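Local coordinates for protein formylmethanofuran--tetrahydromethanopterin formyltransferase (Methanosarcina barkeri, PDB 1M5S) that reversibly transfers a formyl group from formylmethanofuran to tetrahydromethanopterin, an early step of methanogenesis from carbon dioxide, at residues T38-F43 against Q94-A99; A103-L108 against R137-V142; A263-A268 against K275-G280. All coordinates share one frame; numbering follows the deposited sequence.

From the N terminus, the three contacts follow one another in series, so none nests in or crosses another. Interaction 1 closes a 50-residue excursion, bringing the end of helix 30-41 to the end of helix 81-95. The chain then enters strand 103-106, where interaction 2 closes 28 residues by setting that strand against strand 137-144. These two meet directly: Val96 CG1 lies 3.4 Å from Val104 CG2. Interaction 3 is a short return in which helix 254-268 packs on strand 274-278. It belongs to the proximal lobe, on the opposite side of the chain's centre, with centres about 31 Å and 38 Å from those of interactions 1 and 2.

Interaction 1 (T38-F43 against Q94-A99); sequences TEATGF and QCVLTA
The flat carboxylate of Glu39 takes no part in the touch with Cys95: its OE2 accepts from the backbone N of Ala44 of a second subunit, and the aliphatic CG makes the contact, 3.8 Å from Cys95 CB. This is helix-end packing in an alpha/beta sandwich: the C-terminal part of helix 30-41 meets the weakly bonded end of helix 81-95 and Val96, the first residue of the type I turn to Ala99. With CG anti to the backbone N (chi1 -179°), the Glu39 chain runs out beside Cys95 before bending at chi2. The approach is close, consistent with the small side chains of Ala40 and Cys95, whose CA atoms are 5.1 Å apart. Cys95 CB presses on Ala40 CA at 3.7 Å, and its SG lies alongside Glu39 CG at 3.9 Å. The methyl of Ala40 also meets one branch of Val96, CB to CG2 at 3.7 Å, so it sits against both residues. The carbonyl oxygen of Cys95 is buried with no partner, which probably costs some stability. Arg91, one turn earlier on helix 81-95, binds the carbonyls of Ala40, Gly42 and Phe43, adding polar grip beside the apolar contact. Gln94 O accepts from Thr45 OG1 of the second subunit and, within the segment, from Thr98 OG1 at 2.7 Å, the latter donor standing 62° above the carbonyl plane.

Interaction 2 (A103-L108 against R137-V142); sequences AVFNGL and RKVYKV
Arg137 spans the gap to Asn106 with its chain extended from CG to NE, and the guanidinium meets the backbone carbonyl of Asn106 edge-on. NH1 donates to Asn106 O over 2.8 Å at an N-H...O angle of 155°. The oxygen lies in the guanidinium plane, and NH1 lies in the carbonyl plane, on a lone pair of Asn106 O. A water bridges the same two groups, donating to Asn106 O and accepting from Arg137 NH2 at 2.7 Å. The same NH1 lies 4.0 Å from Phe105 CB. The Phe105 ring, placed by CG anti to the carbonyl carbon (chi1 -60°), meets Val139 obliquely, CE1 to CG2 at 4.3 Å. A leucine in place of Arg137 would probably leave the backbone carbonyl of Asn106 and the carboxylate of Glu152, which pairs with Arg137 NH1, without their charged mate. Asn106 turns its amide away: OD1 accepts from Gly156 N and, in an Asx turn, from Leu108 N, and ND2 is paired with Gln114 OE1. Strands 103-106 and 137-142 run roughly antiparallel (146°), their axes 8.7 Å apart, joined by side chains. Both pair with strand 147-170; strand 12-26 also pairs with 103-106, and strand 130-134 with 137-144, Ile134 touching Phe105 and Val139.

Interaction 3 (A263-A268 against K275-G280); sequences AGIKAA and KKISAG
Ile277 and Ile265 carry this contact, with Ala268 completing it, in a helix-on-sheet layer of the alpha/beta sandwich. Helix 254-268 ends, the chain turns through a short loop, and strand 274-278 returns so that its inward side chain meets the helix's last turns. Ile277 contributes the largest buried area; its CB points at the helix, while Ser278 next to it points away and gives OG to Glu9. This alternation is that of a strand with one face against a helix. The two isoleucines cross obliquely and exchange branches. CG2 of Ile277 rests against the longer arm of Ile265, 3.7 Å from CG1 and 3.8 Å from CD1. In return, Ile265 CG2 lies 4.0 Å from Ile277 CG1, so both gamma branches of each side chain take part. Their first torsions are alike, each CG2 lying anti to its own backbone N, but the second differ: Ile265 extends its arm (chi2 166°), whereas that of Ile277 folds back (chi2 -63°) and brings its end methyl up to Ala268. One turn along the helix from Ile265, the small Ala268 presents only its CB there. No polar group takes part between the two segments, and the contact is wholly apolar. Around it, Ile8 of strand 6-8 touches both isoleucines, Phe166 of strand 147-170 lies on Ile265 and Ile168 of the same strand on Ala268. The contact joins helix 254-268 to strand 274-278, beside strands 6-8 and 147-170, and Phe297 at the C terminus also packs on Ile265. The looser touch is Ile277 CD1 to Ala268 CB at 4.3 Å.

Interaction 1 (T38-F43 against Q94-A99)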
loop_
_atom_site.group_PDB
_atom_site.type_symbol
_atom_site.label_atom_id
_atom_site.label_comp_id
_atom_site.label_asym_id
_atom_site.label_seq_id
_atom_site.Cartn_x
_atom_site.Cartn_y
_atom_site.Cartn_z
ATOM N N THR A 38 9.319 6.198 7.641
ATOM C CA THR A 38 8.700 5.245 8.548
ATOM C C THR A 38 9.739 4.574 9.443
ATOM O O THR A 38 9.567 4.501 10.660
ATOM C CB THR A 38 7.921 4.173 7.757
ATOM O OG1 THR A 38 6.890 4.815 6.990
ATOM C CG2 THR A 38 7.292 3.153 8.701
ATOM N N GLU A 39 10.808 4.075 8.826
ATOM C CA GLU A 39 11.914 3.467 9.553
ATOM C C GLU A 39 12.488 4.449 10.580
ATOM O O GLU A 39 12.686 4.098 11.742
ATOM C CB GLU A 39 13.003 3.041 8.561
ATOM C CG GLU A 39 14.206 2.366 9.193
ATOM C CD GLU A 39 13.879 1.026 9.835
ATOM O OE1 GLU A 39 13.113 0.237 9.242
ATOM O OE2 GLU A 39 14.434 0.738 10.917
ATOM N N ALA A 40 12.590 5.711 10.181
ATOM C CA ALA A 40 13.231 6.742 10.993
ATOM C C ALA A 40 12.375 7.228 12.163
ATOM O O ALA A 40 12.896 7.855 13.087
ATOM C CB ALA A 40 13.622 7.922 10.114
ATOM N N THR A 41 11.066 6.976 12.101
ATOM C CA THR A 41 10.140 7.443 13.132
ATOM C C THR A 41 9.452 6.295 13.860
ATOM O O THR A 41 8.523 6.514 14.633
ATOM C CB THR A 41 9.054 8.365 12.544
ATOM O OG1 THR A 41 8.363 7.680 11.493
ATOM C CG2 THR A 41 9.671 9.651 12.001
ATOM N N GLY A 42 9.928 5.074 13.623
ATOM C CA GLY A 42 9.443 3.921 14.362
ATOM C C GLY A 42 10.070 3.844 15.740
ATOM O O GLY A 42 10.996 4.595 16.046
ATOM N N PHE A 43 9.582 2.915 16.563
ATOM C CA PHE A 43 10.005 2.798 17.961
ATOM C C PHE A 43 10.039 4.169 18.654
ATOM O O PHE A 43 11.023 4.538 19.293
ATOM C CB PHE A 43 11.377 2.110 18.035
ATOM C CG PHE A 43 11.788 1.700 19.431
ATOM C CD1 PHE A 43 10.828 1.397 20.393
ATOM C CD2 PHE A 43 13.132 1.594 19.772
ATOM C CE1 PHE A 43 11.201 0.993 21.673
ATOM C CE2 PHE A 43 13.516 1.187 21.054
ATOM C CZ PHE A 43 12.543 0.887 22.005
ATOM N N GLN A 94 21.211 6.326 10.866
ATOM C CA GLN A 94 21.006 4.884 10.788
ATOM C C GLN A 94 19.814 4.476 9.932
ATOM O O GLN A 94 19.702 3.306 9.560
ATOM C CB GLN A 94 20.829 4.289 12.191
ATOM C CG GLN A 94 22.069 4.352 13.061
ATOM C CD GLN A 94 23.314 3.888 12.324
ATOM O OE1 GLN A 94 24.103 4.705 11.843
ATOM N NE2 GLN A 94 23.468 2.571 12.187
ATOM N N CYS A 95 18.884 5.403 9.702
ATOM C CA CYS A 95 17.607 5.050 9.080
ATOM C C CYS A 95 17.293 5.815 7.793
ATOM O O CYS A 95 16.359 5.464 7.072
ATOM C CB CYS A 95 16.460 5.232 10.083
ATOM S SG CYS A 95 16.654 4.285 11.616
ATOM N N VAL A 96 18.062 6.859 7.508
ATOM C CA VAL A 96 17.832 7.661 6.314
ATOM C C VAL A 96 19.069 7.706 5.407
ATOM O O VAL A 96 18.988 7.413 4.212
ATOM C CB VAL A 96 17.387 9.084 6.697
ATOM C CG1 VAL A 96 17.125 9.909 5.450
ATOM C CG2 VAL A 96 16.126 9.019 7.552
ATOM N N LEU A 97 20.229 7.949 6.005
ATOM C CA LEU A 97 21.499 7.839 5.298
ATOM C C LEU A 97 21.648 6.453 4.676
ATOM O O LEU A 97 22.144 6.313 3.563
ATOM C CB LEU A 97 22.662 8.114 6.263
ATOM C CG LEU A 97 24.092 8.079 5.709
ATOM C CD1 LEU A 97 24.941 9.091 6.451
ATOM C CD2 LEU A 97 24.686 6.692 5.838
ATOM N N THR A 98 21.122 5.451 5.368
ATOM C CA THR A 98 21.218 4.055 4.949
ATOM C C THR A 98 20.081 3.616 4.019
ATOM O O THR A 98 20.102 2.500 3.490
ATOM C CB THR A 98 21.207 3.134 6.169
ATOM O OG1 THR A 98 20.003 3.354 6.914
ATOM C CG2 THR A 98 22.402 3.423 7.056
ATOM N N ALA A 99 19.068 4.467 3.875
ATOM C CA ALA A 99 17.888 4.146 3.076
ATOM C C ALA A 99 18.064 4.580 1.621
ATOM O O ALA A 99 18.673 5.613 1.341
ATOM C CB ALA A 99 16.659 4.819 3.679
#

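Interaction 2 (A103-L108 against R137-V142)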
loop_
_atom_site.group_PDB
_atom_site.type_symbol
_atom_site.label_atom_id
_atom_site.label_comp_id
_atom_site.label_asym_id
_atom_site.label_seq_id
_atom_site.Cartn_x
_atom_site.Cartn_y
_atom_site.Cartn_z
ATOM N N ALA A 103 17.428 12.036 0.429
ATOM C CA ALA A 103 18.166 13.251 0.780
ATOM C C ALA A 103 17.460 13.869 1.981
ATOM O O ALA A 103 16.272 13.630 2.194
ATOM C CB ALA A 103 18.175 14.231 -0.391
ATOM N N VAL A 104 18.226 14.542 2.835
ATOM C CA VAL A 104 17.695 15.153 4.051
ATOM C C VAL A 104 17.843 16.666 3.979
ATOM O O VAL A 104 18.926 17.176 3.696
ATOM C CB VAL A 104 18.440 14.647 5.307
ATOM C CG1 VAL A 104 18.036 15.458 6.524
ATOM C CG2 VAL A 104 18.131 13.191 5.536
ATOM N N PHE A 105 16.739 17.372 4.193
ATOM C CA PHE A 105 16.741 18.829 4.250
ATOM C C PHE A 105 16.152 19.317 5.566
ATOM O O PHE A 105 15.523 18.553 6.303
ATOM C CB PHE A 105 15.945 19.408 3.080
ATOM C CG PHE A 105 16.487 19.017 1.734
ATOM C CD1 PHE A 105 17.534 19.726 1.159
ATOM C CD2 PHE A 105 15.977 17.916 1.057
ATOM C CE1 PHE A 105 18.066 19.343 -0.068
ATOM C CE2 PHE A 105 16.503 17.533 -0.168
ATOM C CZ PHE A 105 17.550 18.247 -0.728
ATOM N N ASN A 106 16.350 20.600 5.844
ATOM C CA ASN A 106 15.929 21.198 7.106
ATOM C C ASN A 106 14.445 21.565 7.057
ATOM O O ASN A 106 14.031 22.383 6.232
ATOM C CB ASN A 106 16.767 22.452 7.379
ATOM C CG ASN A 106 16.620 22.962 8.796
ATOM O OD1 ASN A 106 15.763 22.506 9.561
ATOM N ND2 ASN A 106 17.485 23.894 9.167
ATOM N N GLY A 107 13.661 20.987 7.966
ATOM C CA GLY A 107 12.240 21.281 8.013
ATOM C C GLY A 107 11.910 22.600 8.687
ATOM O O GLY A 107 10.878 23.204 8.387
ATOM N N LEU A 108 12.781 23.050 9.591
ATOM C CA LEU A 108 12.572 24.296 10.336
ATOM C C LEU A 108 13.733 25.277 10.137
ATOM O O LEU A 108 14.487 25.553 11.068
ATOM C CB LEU A 108 12.400 23.994 11.833
ATOM C CG LEU A 108 11.015 23.571 12.346
ATOM C CD1 LEU A 108 11.140 22.811 13.649
ATOM C CD2 LEU A 108 10.135 24.793 12.523
ATOM N N ARG A 137 20.250 26.371 -0.228
ATOM C CA ARG A 137 20.544 25.626 1.010
ATOM C C ARG A 137 21.940 24.993 0.947
ATOM O O ARG A 137 22.362 24.480 -0.099
ATOM C CB ARG A 137 19.526 24.503 1.206
ATOM C CG ARG A 137 18.118 25.010 1.523
ATOM C CD ARG A 137 17.155 23.882 1.901
ATOM N NE ARG A 137 15.745 24.294 1.884
ATOM C CZ ARG A 137 14.868 23.997 2.852
ATOM N NH1 ARG A 137 15.241 23.287 3.925
ATOM N NH2 ARG A 137 13.581 24.370 2.839
ATOM N N LYS A 138 22.647 25.072 2.070
ATOM C CA LYS A 138 23.974 24.489 2.220
ATOM C C LYS A 138 23.874 22.995 2.523
ATOM O O LYS A 138 23.407 22.593 3.597
ATOM C CB LYS A 138 24.735 25.197 3.344
ATOM C CG LYS A 138 26.148 24.678 3.565
ATOM C CD LYS A 138 26.906 25.552 4.551
ATOM C CE LYS A 138 28.214 24.908 4.968
ATOM N NZ LYS A 138 28.955 25.761 5.945
ATOM N N VAL A 139 24.431 22.190 1.618
ATOM C CA VAL A 139 24.272 20.738 1.649
ATOM C C VAL A 139 25.617 20.009 1.576
ATOM O O VAL A 139 26.517 20.396 0.831
ATOM C CB VAL A 139 23.367 20.258 0.485
ATOM C CG1 VAL A 139 23.273 18.741 0.481
ATOM C CG2 VAL A 139 21.996 20.890 0.597
ATOM N N TYR A 140 25.718 18.909 2.305
ATOM C CA TYR A 140 26.920 18.067 2.307
ATOM C C TYR A 140 26.665 16.811 1.484
ATOM O O TYR A 140 25.598 16.188 1.588
ATOM C CB TYR A 140 27.288 17.661 3.733
ATOM C CG TYR A 140 27.850 18.829 4.526
ATOM C CD1 TYR A 140 29.166 19.249 4.308
ATOM C CD2 TYR A 140 27.044 19.479 5.461
ATOM C CE1 TYR A 140 29.672 20.344 5.015
ATOM C CE2 TYR A 140 27.547 20.578 6.165
ATOM C CZ TYR A 140 28.859 21.012 5.939
ATOM O OH TYR A 140 29.342 22.088 6.614
ATOM N N LYS A 141 27.608 16.515 0.593
ATOM C CA LYS A 141 27.590 15.291 -0.205
ATOM C C LYS A 141 28.412 14.219 0.499
ATOM O O LYS A 141 29.601 14.409 0.753
ATOM C CB LYS A 141 28.191 15.560 -1.588
ATOM C CG LYS A 141 27.187 15.772 -2.690
ATOM C CD LYS A 141 27.832 15.527 -4.050
ATOM C CE LYS A 141 27.628 16.711 -4.978
ATOM N NZ LYS A 141 28.440 16.556 -6.219
ATOM N N VAL A 142 27.793 13.069 0.743
ATOM C CA VAL A 142 28.464 11.932 1.357
ATOM C C VAL A 142 28.406 10.744 0.384
ATOM O O VAL A 142 27.367 10.092 0.245
ATOM C CB VAL A 142 27.786 11.548 2.712
ATOM C CG1 VAL A 142 28.516 10.384 3.366
ATOM C CG2 VAL A 142 27.748 12.754 3.637
HETATM O O HOH W 1 12.175 23.500 5.014
#

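Interaction 3 (A263-A268 against K275-G280)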
loop_
_atom_site.group_PDB
_atom_site.type_symbol
_atom_site.label_atom_id
_atom_site.label_comp_id
_atom_site.label_asym_id
_atom_site.label_seq_id
_atom_site.Cartn_x
_atom_site.Cartn_y
_atom_site.Cartn_z
ATOM N N ALA A 263 -10.257 18.629 12.723
ATOM C CA ALA A 263 -10.372 17.839 11.494
ATOM C C ALA A 263 -10.518 16.355 11.811
ATOM O O ALA A 263 -11.349 15.654 11.217
ATOM C CB ALA A 263 -9.153 18.067 10.607
ATOM N N GLY A 264 -9.768 15.908 12.815
ATOM C CA GLY A 264 -9.813 14.513 13.220
ATOM C C GLY A 264 -11.156 14.119 13.802
ATOM O O GLY A 264 -11.664 13.034 13.510
ATOM N N ILE A 265 -11.735 15.002 14.619
ATOM C CA ILE A 265 -13.036 14.753 15.225
ATOM C C ILE A 265 -14.122 14.759 14.156
ATOM O O ILE A 265 -14.974 13.876 14.132
ATOM C CB ILE A 265 -13.360 15.806 16.322
ATOM C CG1 ILE A 265 -12.579 15.479 17.598
ATOM C CG2 ILE A 265 -14.865 15.827 16.626
ATOM C CD1 ILE A 265 -12.553 16.599 18.609
ATOM N N LYS A 266 -14.029 15.699 13.215
ATOM C CA LYS A 266 -15.042 15.831 12.167
ATOM C C LYS A 266 -15.030 14.648 11.197
ATOM O O LYS A 266 -16.061 14.301 10.620
ATOM C CB LYS A 266 -14.844 17.142 11.398
ATOM C CG LYS A 266 -14.994 18.388 12.264
ATOM C CD LYS A 266 -16.005 19.352 11.686
ATOM C CE LYS A 266 -15.479 20.044 10.448
ATOM N NZ LYS A 266 -16.514 20.937 9.863
ATOM N N ALA A 267 -13.863 14.027 11.036
ATOM C CA ALA A 267 -13.745 12.819 10.219
ATOM C C ALA A 267 -14.205 11.583 10.989
ATOM O O ALA A 267 -14.897 10.729 10.440
ATOM C CB ALA A 267 -12.307 12.645 9.740
ATOM N N ALA A 268 -13.886 11.533 12.282
ATOM C CA ALA A 268 -14.305 10.427 13.142
ATOM C C ALA A 268 -15.819 10.267 13.250
ATOM O O ALA A 268 -16.322 9.143 13.273
ATOM C CB ALA A 268 -13.702 10.582 14.529
ATOM N N LYS A 275 -20.276 6.837 19.187
ATOM C CA LYS A 275 -21.225 7.245 20.225
ATOM C C LYS A 275 -20.867 8.574 20.880
ATOM O O LYS A 275 -21.748 9.357 21.229
ATOM C CB LYS A 275 -21.332 6.161 21.297
ATOM C CG LYS A 275 -21.914 4.849 20.791
ATOM C CD LYS A 275 -23.246 5.084 20.099
ATOM C CE LYS A 275 -23.812 3.795 19.548
ATOM N NZ LYS A 275 -25.092 4.045 18.844
ATOM N N LYS A 276 -19.573 8.830 21.035
ATOM C CA LYS A 276 -19.111 10.012 21.750
ATOM C C LYS A 276 -17.666 10.347 21.404
ATOM O O LYS A 276 -16.855 9.455 21.138
ATOM C CB LYS A 276 -19.235 9.788 23.261
ATOM C CG LYS A 276 -19.095 11.060 24.090
ATOM C CD LYS A 276 -18.454 10.787 25.436
ATOM C CE LYS A 276 -19.475 10.405 26.473
ATOM N NZ LYS A 276 -18.851 10.324 27.819
ATOM N N ILE A 277 -17.372 11.643 21.353
ATOM C CA ILE A 277 -16.000 12.135 21.323
ATOM C C ILE A 277 -15.674 12.723 22.691
ATOM O O ILE A 277 -16.418 13.557 23.212
ATOM C CB ILE A 277 -15.806 13.258 20.266
ATOM C CG1 ILE A 277 -16.110 12.732 18.855
ATOM C CG2 ILE A 277 -14.398 13.848 20.382
ATOM C CD1 ILE A 277 -15.192 11.620 18.381
ATOM N N SER A 278 -14.551 12.304 23.257
ATOM C CA SER A 278 -14.037 12.925 24.467
ATOM C C SER A 278 -12.568 13.309 24.285
ATOM O O SER A 278 -12.116 13.508 23.157
ATOM C CB SER A 278 -14.198 11.978 25.656
ATOM O OG SER A 278 -13.994 12.669 26.875
ATOM N N ALA A 279 -11.868 13.512 25.403
ATOM C CA ALA A 279 -10.454 13.894 25.413
ATOM C C ALA A 279 -9.850 13.594 26.773
ATOM O O ALA A 279 -10.558 13.543 27.776
ATOM C CB ALA A 279 -10.295 15.368 25.101
ATOM N N GLY A 280 -8.537 13.397 26.800
ATOM C CA GLY A 280 -7.868 13.039 28.035
ATOM C C GLY A 280 -7.140 14.210 28.657
ATOM O O GLY A 280 -6.420 14.937 27.982
#